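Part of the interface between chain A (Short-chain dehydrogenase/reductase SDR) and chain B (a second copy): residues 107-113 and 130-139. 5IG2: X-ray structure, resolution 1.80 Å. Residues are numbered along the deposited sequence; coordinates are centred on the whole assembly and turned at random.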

ATOM      1  N   LEU A 107      -1.803  -1.986 -15.560  1.00 13.37           N
ATOM      2  CA  LEU A 107      -0.832  -1.889 -14.470  1.00 13.01           C
ATOM      3  C   LEU A 107       0.603  -2.072 -14.961  1.00 14.54           C
ATOM      4  O   LEU A 107       1.506  -1.334 -14.543  1.00 13.51           O
ATOM      5  CB  LEU A 107      -1.161  -2.906 -13.375  1.00 12.75           C
ATOM      6  CG  LEU A 107      -0.283  -2.753 -12.131  1.00 12.09           C
ATOM      7  CD1 LEU A 107      -0.487  -1.372 -11.503  1.00 12.12           C
ATOM      8  CD2 LEU A 107      -0.575  -3.859 -11.128  1.00 11.65           C
ATOM      9  N   TRP A 108       0.834  -3.042 -15.853  1.00 16.43           N
ATOM     10  CA  TRP A 108       2.186  -3.354 -16.309  1.00 15.26           C
ATOM     11  C   TRP A 108       2.737  -2.310 -17.270  1.00 15.59           C
ATOM     12  O   TRP A 108       3.943  -2.315 -17.535  1.00 16.15           O
ATOM     13  CB  TRP A 108       2.212  -4.743 -16.972  1.00 19.20           C
ATOM     14  CG  TRP A 108       1.294  -4.820 -18.156  1.00 18.00           C
ATOM     15  CD1 TRP A 108       1.600  -4.518 -19.446  1.00 15.01           C
ATOM     16  CD2 TRP A 108      -0.098  -5.162 -18.141  1.00 16.07           C
ATOM     17  NE1 TRP A 108       0.491  -4.672 -20.242  1.00 16.69           N
ATOM     18  CE2 TRP A 108      -0.566  -5.063 -19.464  1.00 15.22           C
ATOM     19  CE3 TRP A 108      -0.991  -5.550 -17.137  1.00 17.86           C
ATOM     20  CZ2 TRP A 108      -1.887  -5.341 -19.816  1.00 17.52           C
ATOM     21  CZ3 TRP A 108      -2.306  -5.825 -17.486  1.00 17.39           C
ATOM     22  CH2 TRP A 108      -2.742  -5.715 -18.812  1.00 17.25           C
ATOM     23  N   GLU A 109       1.897  -1.419 -17.804  1.00 12.72           N
ATOM     24  CA  GLU A 109       2.394  -0.408 -18.727  1.00 17.38           C
ATOM     25  C   GLU A 109       3.003   0.788 -18.011  1.00 19.98           C
ATOM     26  O   GLU A 109       3.734   1.564 -18.638  1.00 18.96           O
ATOM     27  CB  GLU A 109       1.269   0.058 -19.653  1.00 18.87           C
ATOM     28  CG  GLU A 109       0.745  -1.052 -20.565  1.00 16.76           C
ATOM     29  CD  GLU A 109      -0.313  -0.560 -21.535  1.00 21.38           C
ATOM     30  OE1 GLU A 109      -0.932   0.491 -21.244  1.00 20.89           O
ATOM     31  OE2 GLU A 109      -0.515  -1.221 -22.582  1.00 22.44           O
ATOM     32  N   SER A 110       2.710   0.956 -16.724  1.00 17.34           N
ATOM     33  CA  SER A 110       3.273   2.046 -15.939  1.00 17.52           C
ATOM     34  C   SER A 110       4.768   1.837 -15.723  1.00 17.34           C
ATOM     35  O   SER A 110       5.262   0.708 -15.673  1.00 17.05           O
ATOM     36  CB  SER A 110       2.563   2.141 -14.590  1.00 15.49           C
ATOM     37  OG  SER A 110       1.187   2.444 -14.760  1.00 16.15           O
ATOM     38  N   SER A 111       5.486   2.943 -15.582  1.00 14.70           N
ATOM     39  CA  SER A 111       6.928   2.903 -15.405  1.00 13.72           C
ATOM     40  C   SER A 111       7.293   2.721 -13.936  1.00 14.38           C
ATOM     41  O   SER A 111       6.479   2.919 -13.031  1.00 12.55           O
ATOM     42  CB  SER A 111       7.560   4.191 -15.923  1.00 16.94           C
ATOM     43  OG  SER A 111       7.155   5.282 -15.115  1.00 15.77           O
ATOM     44  N   ALA A 112       8.559   2.367 -13.705  1.00 13.15           N
ATOM     45  CA  ALA A 112       9.078   2.361 -12.344  1.00 12.46           C
ATOM     46  C   ALA A 112       8.968   3.746 -11.715  1.00 11.54           C
ATOM     47  O   ALA A 112       8.636   3.872 -10.530  1.00 12.29           O
ATOM     48  CB  ALA A 112      10.526   1.870 -12.341  1.00 14.55           C
ATOM     49  N   ASN A 113       9.220   4.800 -12.505  1.00 12.30           N
ATOM     50  CA  ASN A 113       9.071   6.167 -12.000  1.00 11.73           C
ATOM     51  C   ASN A 113       7.649   6.448 -11.522  1.00 15.77           C
ATOM     52  O   ASN A 113       7.456   7.134 -10.509  1.00 13.56           O
ATOM     53  CB  ASN A 113       9.454   7.181 -13.077  1.00 13.93           C
ATOM     54  CG  ASN A 113      10.953   7.306 -13.259  1.00 21.19           C
ATOM     55  OD1 ASN A 113      11.738   6.770 -12.466  1.00 19.09           O
ATOM     56  ND2 ASN A 113      11.361   8.026 -14.308  1.00 22.56           N
TER
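Chain B 130-139: VRVFAPIMLG

Chain B meets this part of chain A with a helix. Residues 130-139 are helical, part of a longer helix that begins earlier and continues later, with a kink at Pro B135, whose nitrogen has no hydrogen to offer the preceding turn. The partner is less regular: a short 3-10 segment, 107-109, then a two-residue link into the start of another helix at Ala A112. Ser A111 holds the N-cap position of that helix, its side chain capping a backbone N just past the stretch. The two backbones come nearest where the CA of Trp A108 lies 4.3 Å from the CA of Arg B131, and about 390 Å² is buried in all.

Trp A108 organises the contact, with 121 Å² covered by the helix. With chi1 p and chi2 89°, the pyrrole side of the indole runs roughly down the helix, while the six-membered ring points off to the side. CB meets Val B130 and Ala B134, and the ring meets Pro B135 and Leu B138, farther along chain B. Near the backbone, CB of Trp A108 packs 4.1 Å from CG1 of Val B130 and 3.6 Å from CB of Ala B134. Farther out, CD1 of Trp A108 is 4.2 Å from CG of Pro B135, and one face of the ring is covered by Leu B138, whose CD1 lies 3.5 Å from CE2 of Trp A108. Val B130, Ala B134 and Leu B138 are spaced four apart and all point toward chain A: this is the stripe that the tryptophan reads. At Ala B134 the contact is made by a single methyl, and CB of Trp A108 also lies 3.7 Å from O of Val B130. Leu A107 extends the apolar patch at the Val B130 end, its CD2 4.2 Å from CG1 of Val B130.

Arg B131, with 81 Å² covered, runs from the backbone of Trp A108 to Ala A112. Its chain is extended through chi1 and chi2, both t, then turns at chi3, p. The aliphatic portion runs past this link: CG of Arg B131 is 3.9 Å from O of Trp A108, and CD of Arg B131 is 3.3 Å from O of Ser A110. Beyond it, CB of Ala A112 sits over one face of the guanidinium, 4.0 Å from NE of Arg B131.

No direct hydrogen bond joins the stretches. A water sits beside the contact, in reach of both: 2.5 Å from O of Trp A108 and 3.5 Å from O of Arg B131, the latter a weak contact. The rule is one of shape: a large ring along a stripe of three residues spaced four apart, with an arginine whose CG and CD pack on chain A while its NH2 is hydrogen-bonded just outside the stretches.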

ATOM      1  N   VAL B 130       5.671  -7.507 -12.008  1.00 13.31           N
ATOM      2  CA  VAL B 130       4.544  -7.332 -12.923  1.00 14.51           C
ATOM      3  C   VAL B 130       4.981  -6.529 -14.137  1.00 14.34           C
ATOM      4  O   VAL B 130       4.725  -6.915 -15.285  1.00 12.87           O
ATOM      5  CB  VAL B 130       3.361  -6.668 -12.190  1.00 13.11           C
ATOM      6  CG1 VAL B 130       2.269  -6.251 -13.166  1.00 11.95           C
ATOM      7  CG2 VAL B 130       2.816  -7.621 -11.142  1.00 10.60           C
ATOM      8  N   ARG B 131       5.678  -5.413 -13.902  1.00 12.46           N
ATOM      9  CA  ARG B 131       6.060  -4.533 -15.004  1.00 13.36           C
ATOM     10  C   ARG B 131       6.972  -5.243 -15.991  1.00 14.03           C
ATOM     11  O   ARG B 131       6.834  -5.078 -17.209  1.00 14.55           O
ATOM     12  CB  ARG B 131       6.751  -3.282 -14.462  1.00 15.01           C
ATOM     13  CG  ARG B 131       7.262  -2.339 -15.561  1.00 12.09           C
ATOM     14  CD  ARG B 131       7.904  -1.087 -14.957  1.00 14.13           C
ATOM     15  NE  ARG B 131       8.970  -1.435 -14.022  1.00 14.77           N
ATOM     16  CZ  ARG B 131      10.195  -1.805 -14.383  1.00 15.46           C
ATOM     17  NH1 ARG B 131      10.528  -1.870 -15.666  1.00 14.25           N
ATOM     18  NH2 ARG B 131      11.091  -2.108 -13.452  1.00 16.19           N
ATOM     19  N   VAL B 132       7.908  -6.040 -15.485  1.00 12.40           N
ATOM     20  CA  VAL B 132       8.897  -6.670 -16.350  1.00 13.93           C
ATOM     21  C   VAL B 132       8.324  -7.913 -17.033  1.00 17.11           C
ATOM     22  O   VAL B 132       8.505  -8.113 -18.241  1.00 16.93           O
ATOM     23  CB  VAL B 132      10.162  -6.997 -15.535  1.00 12.90           C
ATOM     24  CG1 VAL B 132      11.034  -7.980 -16.281  1.00 13.28           C
ATOM     25  CG2 VAL B 132      10.928  -5.718 -15.221  1.00 12.90           C
ATOM     26  N   PHE B 133       7.618  -8.765 -16.280  1.00 15.27           N
ATOM     27  CA  PHE B 133       7.233 -10.080 -16.795  1.00 15.23           C
ATOM     28  C   PHE B 133       5.881 -10.103 -17.504  1.00 14.41           C
ATOM     29  O   PHE B 133       5.691 -10.929 -18.407  1.00 14.80           O
ATOM     30  CB  PHE B 133       7.219 -11.127 -15.663  1.00 13.28           C
ATOM     31  CG  PHE B 133       8.598 -11.518 -15.177  1.00 14.96           C
ATOM     32  CD1 PHE B 133       9.219 -10.807 -14.163  1.00 17.92           C
ATOM     33  CD2 PHE B 133       9.276 -12.580 -15.752  1.00 15.09           C
ATOM     34  CE1 PHE B 133      10.488 -11.166 -13.722  1.00 18.64           C
ATOM     35  CE2 PHE B 133      10.552 -12.942 -15.317  1.00 13.29           C
ATOM     36  CZ  PHE B 133      11.152 -12.239 -14.303  1.00 16.00           C
ATOM     37  N   ALA B 134       4.926  -9.250 -17.120  1.00 13.71           N
ATOM     38  CA  ALA B 134       3.631  -9.299 -17.798  1.00 14.67           C
ATOM     39  C   ALA B 134       3.748  -9.043 -19.295  1.00 17.13           C
ATOM     40  O   ALA B 134       3.118  -9.792 -20.065  1.00 15.61           O
ATOM     41  CB  ALA B 134       2.629  -8.327 -17.159  1.00 13.33           C
ATOM     42  N   PRO B 135       4.520  -8.053 -19.776  1.00 14.93           N
ATOM     43  CA  PRO B 135       4.674  -7.911 -21.235  1.00 18.20           C
ATOM     44  C   PRO B 135       5.271  -9.148 -21.882  1.00 18.93           C
ATOM     45  O   PRO B 135       4.818  -9.564 -22.956  1.00 22.07           O
ATOM     46  CB  PRO B 135       5.597  -6.691 -21.380  1.00 14.23           C
ATOM     47  CG  PRO B 135       5.473  -5.964 -20.117  1.00 14.83           C
ATOM     48  CD  PRO B 135       5.236  -6.991 -19.053  1.00 12.92           C
ATOM     49  N   ILE B 136       6.279  -9.754 -21.250  1.00 14.20           N
ATOM     50  CA  ILE B 136       6.855 -10.987 -21.785  1.00 16.65           C
ATOM     51  C   ILE B 136       5.776 -12.049 -21.925  1.00 19.11           C
ATOM     52  O   ILE B 136       5.664 -12.725 -22.957  1.00 18.49           O
ATOM     53  CB  ILE B 136       8.000 -11.475 -20.880  1.00 16.38           C
ATOM     54  CG1 ILE B 136       9.138 -10.449 -20.844  1.00 17.43           C
ATOM     55  CG2 ILE B 136       8.477 -12.860 -21.319  1.00 14.53           C
ATOM     56  CD1 ILE B 136      10.202 -10.775 -19.808  1.00 15.43           C
ATOM     57  N   MET B 137       4.970 -12.216 -20.876  1.00 17.16           N
ATOM     58  CA  MET B 137       3.926 -13.229 -20.909  1.00 15.54           C
ATOM     59  C   MET B 137       2.866 -12.895 -21.944  1.00 17.52           C
ATOM     60  O   MET B 137       2.416 -13.778 -22.682  1.00 18.74           O
ATOM     61  CB  MET B 137       3.305 -13.377 -19.526  1.00 14.81           C
ATOM     62  CG  MET B 137       4.259 -13.946 -18.501  1.00 12.69           C
ATOM     63  SD  MET B 137       3.506 -13.831 -16.865  1.00 18.25           S
ATOM     64  CE  MET B 137       4.503 -14.970 -15.904  1.00 17.74           C
ATOM     65  N   LEU B 138       2.456 -11.627 -22.020  1.00 15.66           N
ATOM     66  CA  LEU B 138       1.456 -11.255 -23.011  1.00 15.95           C
ATOM     67  C   LEU B 138       1.965 -11.478 -24.425  1.00 19.71           C
ATOM     68  O   LEU B 138       1.183 -11.820 -25.317  1.00 23.85           O
ATOM     69  CB  LEU B 138       1.031  -9.800 -22.819  1.00 15.90           C
ATOM     70  CG  LEU B 138       0.213  -9.553 -21.552  1.00 18.84           C
ATOM     71  CD1 LEU B 138       0.183  -8.066 -21.181  1.00 21.62           C
ATOM     72  CD2 LEU B 138      -1.198 -10.094 -21.731  1.00 16.47           C
ATOM     73  N   GLY B 139       3.266 -11.310 -24.651  1.00 18.37           N
ATOM     74  CA  GLY B 139       3.805 -11.504 -25.984  1.00 22.44           C
ATOM     75  C   GLY B 139       3.943 -12.953 -26.420  1.00 27.59           C
ATOM     76  O   GLY B 139       4.090 -13.212 -27.619  1.00 28.51           O
TER
HETATM   77  O   HOH W   1       5.720  -2.549 -19.340  1.00 43.47           O